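Local coordinates for DNA helicase assembly protein (Enterobacteria phage T4, PDB 1C1K) that loads the replicative helicase onto forked DNA covered by the single-stranded DNA-binding protein during phage replication, recombination and repair, at residues Tyr20-Met25 / Tyr66-Leu71; Leu150-Ile155 / Asn184-Lys189; Glu159-Leu164 / Leu168-Lys173. One frame throughout, in Å; residues are numbered along the deposited sequence.

Interaction 1: Tyr20-Met25 / Tyr66-Leu71; sequences YKLYLM and YKLKEL
L22 reaches from helix 16-30 to the first turn of helix 68-81 and meets L68 and L71 there, a small contact made by three buried leucines. Followed outward, its CB points at the facing segment and serves as the stem. CG lies opposite the backbone N across the CA-CB bond (chi1 180°) and divides into two methyls with different neighbours. CD2 is the working branch: it lies 3.7 Å from CB of L71 and 3.8 Å from CD1 of L68, and so fits between two residues three positions apart, close to one helical turn. CD1 has a looser neighbour, with CD1 of L68 at 4.2 Å. L71 offers the base of its side chain, whereas L68 sets out beside the contact and closes on L22 with one methyl, CD1. Leucine suits position 22 because a methyl of its forked end can touch two neighbours at once; all three side chains are apolar and ask for no polar partner, and no hydrogen bond joins the segments.

The first turn of helix 68-81 is also held by a side chain. E70 reaches back to the N-cap residue, where its OE1 accepts the backbone N-H of K67 at 2.8 Å through the anti lone pair, in a nearly straight bond of 171°. K67 and K69 both form salt bridges with E11, tying the residues before helix 16-30 to this helix start. Y66, just before it, leans on helix 95-107. Farther along helix 68-81, F75 also touches L22, so that L68, L71 and F75 together join this helix to helix 16-30 inside the largely helical N-terminal part of the protein.

Interaction 2: Leu150-Ile155 / Asn184-Lys189; sequences LLQSNI and NNYSIK
Two first torsions bring L151 and Y186 together between helix 146-152 and helix 181-196. In L151 the CG stands opposite the backbone N (chi1 173°), which carries the forked end toward the tyrosine; in Y186 a chi1 of -96°, well away from the usual staggered values, sends the ring out to the end of the other helix. The two side chains run past one another in opposite directions, and CD2 of L151 comes to 3.9 Å from CD2 of Y186, approaching the ring obliquely.

Q152 meets the same ring farther along. Its CG methylene lies 4.3 Å from CE1 of Y186, again at a slant, while OH of Y186 ends 4.1 Å from CA of Q152. Glutamine suits this more open border: its aliphatic stem can lie by an aromatic ring while the amide heads away from it. Just beyond, helix 146-152 ends in a Schellman motif. N154 takes a positive phi, and the N-H groups of N154 and I155 bond back to O of L151 and O of L150.

Edge-to-face contacts with F148 and W86 add further aromatic neighbours to Y186, and L151 also rests on F158 and F161 of helix 158-168. With no hydrogen bond between the segments, this contact depends on shape and dispersion. Tyrosine answers both needs of a partly buried site, since its ring carbons pack with leucine and the glutamine stem while its hydroxyl is carried toward the less buried border.

Interaction 3: Glu159-Leu164 / Leu168-Lys173; sequences ETFILL and LNIIDK
F161 packs into the start of helix 170-177, where I170 and I171 make the close part of this contact. The ring's CZ lies 3.8 Å from CG2 of I170, which approaches obliquely. I171 comes instead to the ring edge, near its plane, with CG1 3.9 Å from CE1 of F161. F161 has CG opposite its backbone N (chi1 -160°), a setting that swings the ring over to the isoleucines although its CB starts off beside them. L164 extends the apolar patch, its CB lying 3.9 Å from CD1 of I170. Isoleucine suits position 170: one branch serves the phenylalanine and the other the leucine.

Toward the partly exposed L168 the side-chain packing loosens. Its CD1 stays 4.3 Å from CB of L164, yet its CB sits 3.3 Å from O of L164, drawn in by the backbone: L168 N donates to L164 O at 3.0 Å, in the carbonyl plane but bent to 136° at the hydrogen. This bond belongs to the last turn of helix 158-168. N169 then takes a positive phi, turning the chain into helix 170-177, and D165 accepts the N-H of I171.

I147 of helix 146-152 touches F161, L164 and I170, and L190 of helix 181-196 touches F161. Across this corner between consecutive helices, therefore, dispersion between hydrocarbon groups holds the buried side, while the one hydrogen bond between the segments lies at the turn.

Interactions 2 and 3 adjoin, with centres 11 Å apart; interaction 3 is nested in the chain loop that interaction 2 closes. They meet directly where CD2 of L151 lies 3.8 Å from CD2 of F161, and again where OG of S187 lies 3.8 Å from CG2 of I171. Interaction 1 stands apart, on the opposite side of the chain's centre, its own centre 25 Å from that of interaction 2 and 27 Å from that of interaction 3. Nearest atoms remain about 11 and 13 Å away, respectively. The separation is consistent with the two-domain, largely helical fold of this DNA-binding monomer: 20-25/66-71 packs the N-terminal part, the other two the C-terminal part.

Interaction 1: Tyr20-Met25 / Tyr66-Leu71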
loop_
_atom_site.group_PDB
_atom_site.type_symbol
_atom_site.label_atom_id
_atom_site.label_comp_id
_atom_site.label_asym_id
_atom_site.label_seq_id
_atom_site.Cartn_x
_atom_site.Cartn_y
_atom_site.Cartn_z
ATOM N N TYR A 20 -0.062 13.468 15.554
ATOM C CA TYR A 20 -1.065 13.998 14.642
ATOM C C TYR A 20 -0.401 14.448 13.339
ATOM O O TYR A 20 -0.924 14.190 12.259
ATOM C CB TYR A 20 -1.800 15.181 15.272
ATOM C CG TYR A 20 -2.558 16.024 14.257
ATOM C CD1 TYR A 20 -3.804 15.620 13.780
ATOM C CD2 TYR A 20 -2.026 17.228 13.785
ATOM C CE1 TYR A 20 -4.505 16.398 12.856
ATOM C CE2 TYR A 20 -2.713 18.007 12.869
ATOM C CZ TYR A 20 -3.952 17.588 12.411
ATOM O OH TYR A 20 -4.651 18.378 11.517
ATOM N N LYS A 21 0.743 15.121 13.449
ATOM C CA LYS A 21 1.475 15.596 12.273
ATOM C C LYS A 21 1.911 14.424 11.404
ATOM O O LYS A 21 1.843 14.493 10.170
ATOM C CB LYS A 21 2.706 16.394 12.702
ATOM C CG LYS A 21 2.376 17.745 13.320
ATOM C CD LYS A 21 3.630 18.563 13.557
ATOM C CE LYS A 21 3.290 19.892 14.205
ATOM N NZ LYS A 21 4.487 20.529 14.832
ATOM N N LEU A 22 2.375 13.354 12.044
ATOM C CA LEU A 22 2.805 12.168 11.309
ATOM C C LEU A 22 1.615 11.574 10.544
ATOM O O LEU A 22 1.728 11.233 9.368
ATOM C CB LEU A 22 3.384 11.126 12.269
ATOM C CG LEU A 22 3.868 9.819 11.626
ATOM C CD1 LEU A 22 5.164 10.066 10.854
ATOM C CD2 LEU A 22 4.089 8.760 12.710
ATOM N N TYR A 23 0.477 11.451 11.216
ATOM C CA TYR A 23 -0.715 10.913 10.579
ATOM C C TYR A 23 -1.117 11.763 9.374
ATOM O O TYR A 23 -1.376 11.235 8.290
ATOM C CB TYR A 23 -1.881 10.870 11.571
ATOM C CG TYR A 23 -3.238 10.833 10.904
ATOM C CD1 TYR A 23 -3.645 9.726 10.162
ATOM C CD2 TYR A 23 -4.113 11.911 11.005
ATOM C CE1 TYR A 23 -4.895 9.697 9.536
ATOM C CE2 TYR A 23 -5.359 11.892 10.385
ATOM C CZ TYR A 23 -5.740 10.784 9.654
ATOM O OH TYR A 23 -6.972 10.771 9.035
ATOM N N LEU A 24 -1.168 13.079 9.570
ATOM C CA LEU A 24 -1.563 13.995 8.503
ATOM C C LEU A 24 -0.635 13.934 7.299
ATOM O O LEU A 24 -1.093 13.954 6.159
ATOM C CB LEU A 24 -1.636 15.438 9.023
ATOM C CG LEU A 24 -2.499 16.378 8.167
ATOM C CD1 LEU A 24 -3.939 15.896 8.156
ATOM C CD2 LEU A 24 -2.437 17.794 8.723
ATOM N N MET A 25 0.668 13.866 7.542
ATOM C CA MET A 25 1.612 13.799 6.439
ATOM C C MET A 25 1.450 12.490 5.670
ATOM O O MET A 25 1.508 12.489 4.449
ATOM C CB MET A 25 3.047 13.962 6.947
ATOM C CG MET A 25 3.657 12.749 7.625
ATOM S SD MET A 25 5.427 13.008 7.941
ATOM C CE MET A 25 5.866 14.012 6.558
ATOM N N TYR A 66 3.344 4.106 21.684
ATOM C CA TYR A 66 4.091 3.652 20.518
ATOM C C TYR A 66 5.282 4.473 20.053
ATOM O O TYR A 66 5.245 5.700 20.064
ATOM C CB TYR A 66 3.119 3.479 19.342
ATOM C CG TYR A 66 1.974 2.536 19.641
ATOM C CD1 TYR A 66 0.730 3.022 20.052
ATOM C CD2 TYR A 66 2.137 1.154 19.534
ATOM C CE1 TYR A 66 -0.321 2.161 20.351
ATOM C CE2 TYR A 66 1.088 0.281 19.831
ATOM C CZ TYR A 66 -0.134 0.793 20.240
ATOM O OH TYR A 66 -1.158 -0.065 20.555
ATOM N N LYS A 67 6.331 3.769 19.628
ATOM C CA LYS A 67 7.534 4.407 19.116
ATOM C C LYS A 67 7.211 4.923 17.722
ATOM O O LYS A 67 6.236 4.493 17.105
ATOM C CB LYS A 67 8.688 3.409 19.024
ATOM C CG LYS A 67 8.945 2.611 20.283
ATOM C CD LYS A 67 9.864 1.431 19.985
ATOM C CE LYS A 67 10.737 1.099 21.179
ATOM N NZ LYS A 67 11.746 2.172 21.438
ATOM N N LEU A 68 8.030 5.843 17.226
ATOM C CA LEU A 68 7.819 6.423 15.906
ATOM C C LEU A 68 7.630 5.378 14.803
ATOM O O LEU A 68 6.722 5.502 13.979
ATOM C CB LEU A 68 8.990 7.346 15.553
ATOM C CG LEU A 68 8.979 7.977 14.155
ATOM C CD1 LEU A 68 7.677 8.740 13.933
ATOM C CD2 LEU A 68 10.178 8.911 14.001
ATOM N N LYS A 69 8.482 4.357 14.781
ATOM C CA LYS A 69 8.373 3.319 13.757
ATOM C C LYS A 69 7.018 2.607 13.830
ATOM O O LYS A 69 6.400 2.313 12.798
ATOM C CB LYS A 69 9.517 2.305 13.901
ATOM C CG LYS A 69 9.532 1.557 15.222
ATOM C CD LYS A 69 10.714 0.595 15.303
ATOM C CE LYS A 69 10.470 -0.482 16.349
ATOM N NZ LYS A 69 11.675 -1.334 16.565
ATOM N N GLU A 70 6.549 2.342 15.046
ATOM C CA GLU A 70 5.261 1.680 15.224
ATOM C C GLU A 70 4.126 2.616 14.783
ATOM O O GLU A 70 3.167 2.188 14.129
ATOM C CB GLU A 70 5.081 1.277 16.691
ATOM C CG GLU A 70 6.144 0.290 17.183
ATOM C CD GLU A 70 6.059 0.001 18.676
ATOM O OE1 GLU A 70 6.049 0.955 19.488
ATOM O OE2 GLU A 70 6.012 -1.194 19.044
ATOM N N LEU A 71 4.237 3.893 15.137
ATOM C CA LEU A 71 3.221 4.872 14.764
ATOM C C LEU A 71 3.136 4.959 13.240
ATOM O O LEU A 71 2.047 4.970 12.672
ATOM C CB LEU A 71 3.570 6.245 15.351
ATOM C CG LEU A 71 3.470 6.354 16.879
ATOM C CD1 LEU A 71 4.233 7.583 17.373
ATOM C CD2 LEU A 71 2.003 6.428 17.290
#

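Interaction 2: Leu150-Ile155 / Asn184-Lys189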
loop_
_atom_site.group_PDB
_atom_site.type_symbol
_atom_site.label_atom_id
_atom_site.label_comp_id
_atom_site.label_asym_id
_atom_site.label_seq_id
_atom_site.Cartn_x
_atom_site.Cartn_y
_atom_site.Cartn_z
ATOM N N LEU A 150 -8.249 -8.545 -9.739
ATOM C CA LEU A 150 -7.866 -9.427 -8.645
ATOM C C LEU A 150 -7.549 -8.603 -7.402
ATOM O O LEU A 150 -7.841 -9.012 -6.275
ATOM C CB LEU A 150 -6.663 -10.281 -9.048
ATOM C CG LEU A 150 -6.981 -11.362 -10.092
ATOM C CD1 LEU A 150 -5.699 -12.053 -10.541
ATOM C CD2 LEU A 150 -7.966 -12.368 -9.502
ATOM N N LEU A 151 -6.954 -7.432 -7.600
ATOM C CA LEU A 151 -6.644 -6.575 -6.467
ATOM C C LEU A 151 -7.956 -6.071 -5.875
ATOM O O LEU A 151 -8.136 -6.056 -4.657
ATOM C CB LEU A 151 -5.788 -5.388 -6.910
ATOM C CG LEU A 151 -5.530 -4.320 -5.844
ATOM C CD1 LEU A 151 -4.744 -4.923 -4.686
ATOM C CD2 LEU A 151 -4.776 -3.158 -6.474
ATOM N N GLN A 152 -8.873 -5.663 -6.747
ATOM C CA GLN A 152 -10.172 -5.160 -6.321
ATOM C C GLN A 152 -10.909 -6.180 -5.464
ATOM O O GLN A 152 -11.522 -5.827 -4.456
ATOM C CB GLN A 152 -11.033 -4.828 -7.539
ATOM C CG GLN A 152 -10.732 -3.492 -8.184
ATOM C CD GLN A 152 -11.606 -3.237 -9.396
ATOM O OE1 GLN A 152 -11.501 -3.931 -10.408
ATOM N NE2 GLN A 152 -12.480 -2.242 -9.299
ATOM N N SER A 153 -10.850 -7.443 -5.872
ATOM C CA SER A 153 -11.533 -8.514 -5.157
ATOM C C SER A 153 -10.771 -8.955 -3.914
ATOM O O SER A 153 -11.189 -9.883 -3.219
ATOM C CB SER A 153 -11.740 -9.721 -6.076
ATOM O OG SER A 153 -12.170 -9.325 -7.367
ATOM N N ASN A 154 -9.651 -8.296 -3.646
ATOM C CA ASN A 154 -8.830 -8.613 -2.486
ATOM C C ASN A 154 -8.268 -10.037 -2.518
ATOM O O ASN A 154 -8.013 -10.640 -1.470
ATOM C CB ASN A 154 -9.632 -8.397 -1.198
ATOM C CG ASN A 154 -8.771 -8.485 0.045
ATOM O OD1 ASN A 154 -7.672 -7.926 0.099
ATOM N ND2 ASN A 154 -9.264 -9.193 1.052
ATOM N N ILE A 155 -8.073 -10.569 -3.723
ATOM C CA ILE A 155 -7.509 -11.904 -3.885
ATOM C C ILE A 155 -5.987 -11.797 -3.731
ATOM O O ILE A 155 -5.325 -12.738 -3.292
ATOM C CB ILE A 155 -7.878 -12.498 -5.270
ATOM C CG1 ILE A 155 -9.327 -13.002 -5.238
ATOM C CG2 ILE A 155 -6.952 -13.650 -5.619
ATOM C CD1 ILE A 155 -10.171 -12.525 -6.392
ATOM N N ASN A 184 -8.092 5.108 -11.228
ATOM C CA ASN A 184 -7.374 6.269 -10.711
ATOM C C ASN A 184 -7.348 6.292 -9.184
ATOM O O ASN A 184 -6.297 6.509 -8.587
ATOM C CB ASN A 184 -8.005 7.565 -11.228
ATOM C CG ASN A 184 -7.417 8.804 -10.561
ATOM O OD1 ASN A 184 -6.215 9.055 -10.649
ATOM N ND2 ASN A 184 -8.266 9.580 -9.886
ATOM N N ASN A 185 -8.500 6.074 -8.555
ATOM C CA ASN A 185 -8.579 6.073 -7.096
ATOM C C ASN A 185 -7.576 5.082 -6.507
ATOM O O ASN A 185 -6.882 5.382 -5.530
ATOM C CB ASN A 185 -9.990 5.703 -6.643
ATOM C CG ASN A 185 -11.054 6.607 -7.243
ATOM O OD1 ASN A 185 -12.238 6.262 -7.256
ATOM N ND2 ASN A 185 -10.642 7.769 -7.740
ATOM N N TYR A 186 -7.507 3.893 -7.099
ATOM C CA TYR A 186 -6.579 2.871 -6.629
ATOM C C TYR A 186 -5.149 3.245 -7.008
ATOM O O TYR A 186 -4.224 3.085 -6.212
ATOM C CB TYR A 186 -6.923 1.511 -7.243
ATOM C CG TYR A 186 -7.783 0.632 -6.365
ATOM C CD1 TYR A 186 -9.172 0.675 -6.455
ATOM C CD2 TYR A 186 -7.208 -0.250 -5.452
ATOM C CE1 TYR A 186 -9.974 -0.142 -5.659
ATOM C CE2 TYR A 186 -7.999 -1.072 -4.651
ATOM C CZ TYR A 186 -9.380 -1.012 -4.761
ATOM O OH TYR A 186 -10.164 -1.827 -3.977
ATOM N N SER A 187 -4.974 3.748 -8.225
ATOM C CA SER A 187 -3.654 4.121 -8.711
ATOM C C SER A 187 -2.982 5.175 -7.837
ATOM O O SER A 187 -1.759 5.163 -7.663
ATOM C CB SER A 187 -3.741 4.628 -10.148
ATOM O OG SER A 187 -2.449 4.696 -10.713
ATOM N N ILE A 188 -3.778 6.089 -7.295
ATOM C CA ILE A 188 -3.221 7.116 -6.430
ATOM C C ILE A 188 -2.575 6.424 -5.229
ATOM O O ILE A 188 -1.443 6.739 -4.863
ATOM C CB ILE A 188 -4.316 8.097 -5.946
ATOM C CG1 ILE A 188 -4.746 8.996 -7.105
ATOM C CG2 ILE A 188 -3.792 8.947 -4.781
ATOM C CD1 ILE A 188 -5.995 9.796 -6.821
ATOM N N LYS A 189 -3.284 5.468 -4.628
ATOM C CA LYS A 189 -2.751 4.746 -3.472
ATOM C C LYS A 189 -1.575 3.865 -3.872
ATOM O O LYS A 189 -0.581 3.780 -3.158
ATOM C CB LYS A 189 -3.831 3.871 -2.826
ATOM C CG LYS A 189 -5.156 4.574 -2.577
ATOM C CD LYS A 189 -5.120 5.402 -1.302
ATOM C CE LYS A 189 -6.525 5.735 -0.825
ATOM N NZ LYS A 189 -7.513 4.768 -1.383
#

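Interaction 3: Glu159-Leu164 / Leu168-Lys173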
loop_
_atom_site.group_PDB
_atom_site.type_symbol
_atom_site.label_atom_id
_atom_site.label_comp_id
_atom_site.label_asym_id
_atom_site.label_seq_id
_atom_site.Cartn_x
_atom_site.Cartn_y
_atom_site.Cartn_z
ATOM N N GLU A 159 0.882 -5.034 -1.771
ATOM C CA GLU A 159 2.314 -5.302 -1.844
ATOM C C GLU A 159 2.621 -6.209 -3.036
ATOM O O GLU A 159 3.620 -6.012 -3.729
ATOM C CB GLU A 159 2.815 -5.935 -0.537
ATOM C CG GLU A 159 2.778 -4.990 0.669
ATOM C CD GLU A 159 1.410 -4.923 1.317
ATOM O OE1 GLU A 159 0.541 -5.749 0.967
ATOM O OE2 GLU A 159 1.194 -4.047 2.178
ATOM N N THR A 160 1.761 -7.198 -3.275
ATOM C CA THR A 160 1.956 -8.101 -4.400
ATOM C C THR A 160 1.817 -7.321 -5.702
ATOM O O THR A 160 2.637 -7.464 -6.606
ATOM C CB THR A 160 0.930 -9.252 -4.385
ATOM O OG1 THR A 160 1.324 -10.217 -3.405
ATOM C CG2 THR A 160 0.855 -9.929 -5.757
ATOM N N PHE A 161 0.790 -6.484 -5.790
ATOM C CA PHE A 161 0.573 -5.684 -6.991
ATOM C C PHE A 161 1.803 -4.817 -7.271
ATOM O O PHE A 161 2.285 -4.739 -8.408
ATOM C CB PHE A 161 -0.660 -4.790 -6.817
ATOM C CG PHE A 161 -1.241 -4.292 -8.117
ATOM C CD1 PHE A 161 -0.707 -3.171 -8.753
ATOM C CD2 PHE A 161 -2.325 -4.946 -8.707
ATOM C CE1 PHE A 161 -1.244 -2.706 -9.957
ATOM C CE2 PHE A 161 -2.871 -4.490 -9.912
ATOM C CZ PHE A 161 -2.327 -3.366 -10.537
ATOM N N ILE A 162 2.330 -4.176 -6.232
ATOM C CA ILE A 162 3.488 -3.316 -6.415
ATOM C C ILE A 162 4.748 -4.126 -6.697
ATOM O O ILE A 162 5.631 -3.678 -7.424
ATOM C CB ILE A 162 3.671 -2.379 -5.199
ATOM C CG1 ILE A 162 2.488 -1.406 -5.138
ATOM C CG2 ILE A 162 4.968 -1.582 -5.326
ATOM C CD1 ILE A 162 2.325 -0.700 -3.804
ATOM N N LEU A 163 4.837 -5.328 -6.144
ATOM C CA LEU A 163 5.999 -6.170 -6.410
ATOM C C LEU A 163 5.978 -6.580 -7.892
ATOM O O LEU A 163 7.004 -6.538 -8.571
ATOM C CB LEU A 163 5.975 -7.410 -5.505
ATOM C CG LEU A 163 6.591 -7.214 -4.110
ATOM C CD1 LEU A 163 6.131 -8.335 -3.190
ATOM C CD2 LEU A 163 8.109 -7.184 -4.205
ATOM N N LEU A 164 4.809 -6.968 -8.392
ATOM C CA LEU A 164 4.686 -7.354 -9.793
ATOM C C LEU A 164 5.032 -6.141 -10.664
ATOM O O LEU A 164 5.745 -6.255 -11.660
ATOM C CB LEU A 164 3.258 -7.818 -10.094
ATOM C CG LEU A 164 2.808 -9.147 -9.472
ATOM C CD1 LEU A 164 1.294 -9.256 -9.538
ATOM C CD2 LEU A 164 3.456 -10.307 -10.211
ATOM N N LEU A 168 7.161 -5.514 -14.143
ATOM C CA LEU A 168 6.183 -5.589 -15.231
ATOM C C LEU A 168 5.631 -4.230 -15.667
ATOM O O LEU A 168 4.926 -4.138 -16.674
ATOM C CB LEU A 168 5.024 -6.515 -14.847
ATOM C CG LEU A 168 5.366 -7.990 -14.584
ATOM C CD1 LEU A 168 4.099 -8.744 -14.214
ATOM C CD2 LEU A 168 6.021 -8.607 -15.820
ATOM N N ASN A 169 5.927 -3.178 -14.902
ATOM C CA ASN A 169 5.482 -1.824 -15.245
ATOM C C ASN A 169 3.967 -1.696 -15.463
ATOM O O ASN A 169 3.519 -1.009 -16.381
ATOM C CB ASN A 169 6.230 -1.357 -16.508
ATOM C CG ASN A 169 6.043 0.128 -16.792
ATOM O OD1 ASN A 169 5.987 0.549 -17.955
ATOM N ND2 ASN A 169 5.948 0.927 -15.738
ATOM N N ILE A 170 3.184 -2.337 -14.604
ATOM C CA ILE A 170 1.726 -2.325 -14.706
ATOM C C ILE A 170 1.040 -0.989 -14.432
ATOM O O ILE A 170 0.171 -0.554 -15.191
ATOM C CB ILE A 170 1.101 -3.358 -13.737
ATOM C CG1 ILE A 170 1.565 -4.773 -14.090
ATOM C CG2 ILE A 170 -0.410 -3.269 -13.787
ATOM C CD1 ILE A 170 1.443 -5.756 -12.923
ATOM N N ILE A 171 1.416 -0.350 -13.329
ATOM C CA ILE A 171 0.799 0.907 -12.927
ATOM C C ILE A 171 0.922 2.014 -13.961
ATOM O O ILE A 171 -0.083 2.577 -14.395
ATOM C CB ILE A 171 1.381 1.407 -11.578
ATOM C CG1 ILE A 171 1.071 0.396 -10.467
ATOM C CG2 ILE A 171 0.786 2.768 -11.221
ATOM C CD1 ILE A 171 1.943 0.556 -9.208
ATOM N N ASP A 172 2.150 2.320 -14.358
ATOM C CA ASP A 172 2.379 3.387 -15.324
ATOM C C ASP A 172 1.688 3.130 -16.657
ATOM O O ASP A 172 1.127 4.046 -17.243
ATOM C CB ASP A 172 3.879 3.606 -15.520
ATOM C CG ASP A 172 4.555 4.161 -14.271
ATOM O OD1 ASP A 172 5.797 4.254 -14.262
ATOM O OD2 ASP A 172 3.843 4.500 -13.298
ATOM N N LYS A 173 1.712 1.886 -17.127
ATOM C CA LYS A 173 1.053 1.549 -18.390
ATOM C C LYS A 173 -0.461 1.725 -18.281
ATOM O O LYS A 173 -1.109 2.176 -19.221
ATOM C CB LYS A 173 1.382 0.113 -18.792
ATOM C CG LYS A 173 2.831 -0.081 -19.186
ATOM C CD LYS A 173 2.954 -1.041 -20.349
ATOM C CE LYS A 173 3.370 -2.421 -19.878
ATOM N NZ LYS A 173 2.782 -3.482 -20.744
#